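PDB 7LQX: glycosyl hydrolase BlGH5_18 from Bifidobacterium longum subsp. infantis, which probably hydrolyses glycosidic bonds in N-glycans as a family GH5 (subfamily 18) glycosidase of an infant-gut bacterium. Local coordinates for residues 363-368 with 394-399. Sequence-based numbering, arbitrary orientation.
Sequences NDAAVV and MRLHAE
Leu396 reaches from the inner side of helix 388-399 to Val367 and Ala365 on strand 365-369, joining the first strand and the helix of a beta-alpha-beta unit that continues into strand 403-407. This unit belongs to a small C-terminal parallel sheet, with strand 365-369 in its middle, separate from the eight-stranded (beta/alpha)8 barrel of the GH5 fold. From the helix backbone, Leu396 CB points at the strand but is still 5.2 Å from Ala365 CB, and CG comes only slightly closer, at 5.0 Å from the same methyl. With chi2 at 164°, CD1 is nearly anti to CA and meets Val367 CG2 at 3.7 Å, the closest approach of the two segments. CD1 and CD2 alike lie 4.5 Å from Ala365 CB, but CD2 stays 6.2 Å from Val367 CG2. Pro403, Arg424 and Glu426 of the flanking strands also touch Leu396, which is buried. No hydrogen bond links the segments. Along the helix, Arg395 forms a salt bridge with Glu399 one turn on, while Arg395 NH2 makes a second one with Glu426; Arg395 NE donates within the guanidinium plane to Glu399 OE2 at 3.1 Å, approaching 46° out of the carboxylate plane.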
loop_
_atom_site.group_PDB
_atom_site.type_symbol
_atom_site.label_atom_id
_atom_site.label_comp_id
_atom_site.label_asym_id
_atom_site.label_seq_id
_atom_site.Cartn_x
_atom_site.Cartn_y
_atom_site.Cartn_z
ATOM N N ASN A 363 -12.113 -9.121 -44.817
ATOM C CA ASN A 363 -11.546 -10.405 -44.435
ATOM C C ASN A 363 -12.310 -11.506 -45.140
ATOM O O ASN A 363 -13.540 -11.546 -45.066
ATOM C CB ASN A 363 -11.711 -10.604 -42.933
ATOM C CG ASN A 363 -10.892 -9.632 -42.141
ATOM O OD1 ASN A 363 -11.343 -8.536 -41.804
ATOM N ND2 ASN A 363 -9.665 -10.025 -41.830
ATOM N N ASP A 364 -11.582 -12.416 -45.784
ATOM C CA ASP A 364 -12.215 -13.414 -46.631
ATOM C C ASP A 364 -12.753 -14.607 -45.857
ATOM O O ASP A 364 -13.713 -15.244 -46.312
ATOM C CB ASP A 364 -11.193 -13.941 -47.641
ATOM C CG ASP A 364 -10.718 -12.875 -48.600
ATOM O OD1 ASP A 364 -11.574 -12.245 -49.257
ATOM O OD2 ASP A 364 -9.489 -12.671 -48.697
ATOM N N ALA A 365 -12.134 -14.949 -44.734
ATOM C CA ALA A 365 -12.456 -16.160 -44.006
ATOM C C ALA A 365 -12.670 -15.823 -42.543
ATOM O O ALA A 365 -12.174 -14.813 -42.039
ATOM C CB ALA A 365 -11.328 -17.191 -44.121
ATOM N N ALA A 366 -13.414 -16.683 -41.857
ATOM C CA ALA A 366 -13.572 -16.528 -40.421
ATOM C C ALA A 366 -13.677 -17.883 -39.740
ATOM O O ALA A 366 -14.286 -18.816 -40.275
ATOM C CB ALA A 366 -14.793 -15.678 -40.051
ATOM N N VAL A 367 -13.061 -17.974 -38.564
ATOM C CA VAL A 367 -13.264 -19.086 -37.644
ATOM C C VAL A 367 -14.462 -18.756 -36.762
ATOM O O VAL A 367 -14.590 -17.625 -36.272
ATOM C CB VAL A 367 -12.003 -19.350 -36.806
ATOM C CG1 VAL A 367 -12.221 -20.559 -35.910
ATOM C CG2 VAL A 367 -10.783 -19.570 -37.706
ATOM N N VAL A 368 -15.341 -19.741 -36.580
ATOM C CA VAL A 368 -16.594 -19.563 -35.855
ATOM C C VAL A 368 -16.425 -19.984 -34.400
ATOM O O VAL A 368 -15.993 -21.103 -34.108
ATOM C CB VAL A 368 -17.722 -20.372 -36.524
ATOM C CG1 VAL A 368 -19.004 -20.203 -35.748
ATOM C CG2 VAL A 368 -17.907 -19.943 -37.968
HETATM N N MSE A 394 -4.572 -19.192 -36.735
HETATM C CA MSE A 394 -3.162 -19.098 -37.109
HETATM C C MSE A 394 -2.882 -19.785 -38.442
HETATM O O MSE A 394 -2.068 -19.302 -39.239
HETATM C CB MSE A 394 -2.259 -19.666 -36.000
HETATM C CG MSE A 394 -2.223 -18.812 -34.748
HETATM SE SE MSE A 394 -1.362 -17.117 -35.124
HETATM C CE MSE A 394 -1.905 -16.203 -33.511
ATOM N N ARG A 395 -3.551 -20.911 -38.696
ATOM C CA ARG A 395 -3.337 -21.627 -39.951
ATOM C C ARG A 395 -3.859 -20.818 -41.132
ATOM O O ARG A 395 -3.168 -20.659 -42.145
ATOM C CB ARG A 395 -4.026 -22.987 -39.898
ATOM C CG ARG A 395 -3.551 -23.935 -40.979
ATOM C CD ARG A 395 -4.546 -25.048 -41.227
ATOM N NE ARG A 395 -5.666 -24.569 -42.035
ATOM C CZ ARG A 395 -6.906 -24.367 -41.584
ATOM N NH1 ARG A 395 -7.223 -24.608 -40.316
ATOM N NH2 ARG A 395 -7.835 -23.920 -42.413
ATOM N N LEU A 396 -5.086 -20.299 -41.015
ATOM C CA LEU A 396 -5.649 -19.455 -42.061
ATOM C C LEU A 396 -4.810 -18.203 -42.279
ATOM O O LEU A 396 -4.634 -17.759 -43.421
ATOM C CB LEU A 396 -7.086 -19.091 -41.700
ATOM C CG LEU A 396 -8.079 -20.240 -41.872
ATOM C CD1 LEU A 396 -9.376 -19.913 -41.134
ATOM C CD2 LEU A 396 -8.345 -20.530 -43.343
ATOM N N HIS A 397 -4.286 -17.622 -41.199
ATOM C CA HIS A 397 -3.381 -16.482 -41.315
ATOM C C HIS A 397 -2.147 -16.842 -42.134
ATOM O O HIS A 397 -1.781 -16.123 -43.070
ATOM C CB HIS A 397 -3.003 -16.016 -39.904
ATOM C CG HIS A 397 -1.848 -15.069 -39.857
ATOM N ND1 HIS A 397 -1.933 -13.768 -40.299
ATOM C CD2 HIS A 397 -0.585 -15.227 -39.396
ATOM C CE1 HIS A 397 -0.766 -13.171 -40.131
ATOM N NE2 HIS A 397 0.069 -14.036 -39.585
ATOM N N ALA A 398 -1.494 -17.959 -41.795
ATOM C CA ALA A 398 -0.294 -18.372 -42.517
ATOM C C ALA A 398 -0.586 -18.620 -43.990
ATOM O O ALA A 398 0.286 -18.399 -44.842
ATOM C CB ALA A 398 0.298 -19.631 -41.873
ATOM N N GLU A 399 -1.793 -19.085 -44.306
ATOM C CA GLU A 399 -2.172 -19.367 -45.685
ATOM C C GLU A 399 -2.493 -18.113 -46.480
ATOM O O GLU A 399 -2.610 -18.195 -47.708
ATOM C CB GLU A 399 -3.384 -20.298 -45.696
ATOM C CG GLU A 399 -3.073 -21.671 -45.143
ATOM C CD GLU A 399 -4.295 -22.545 -44.972
ATOM O OE1 GLU A 399 -5.426 -22.095 -45.274
ATOM O OE2 GLU A 399 -4.115 -23.701 -44.530
#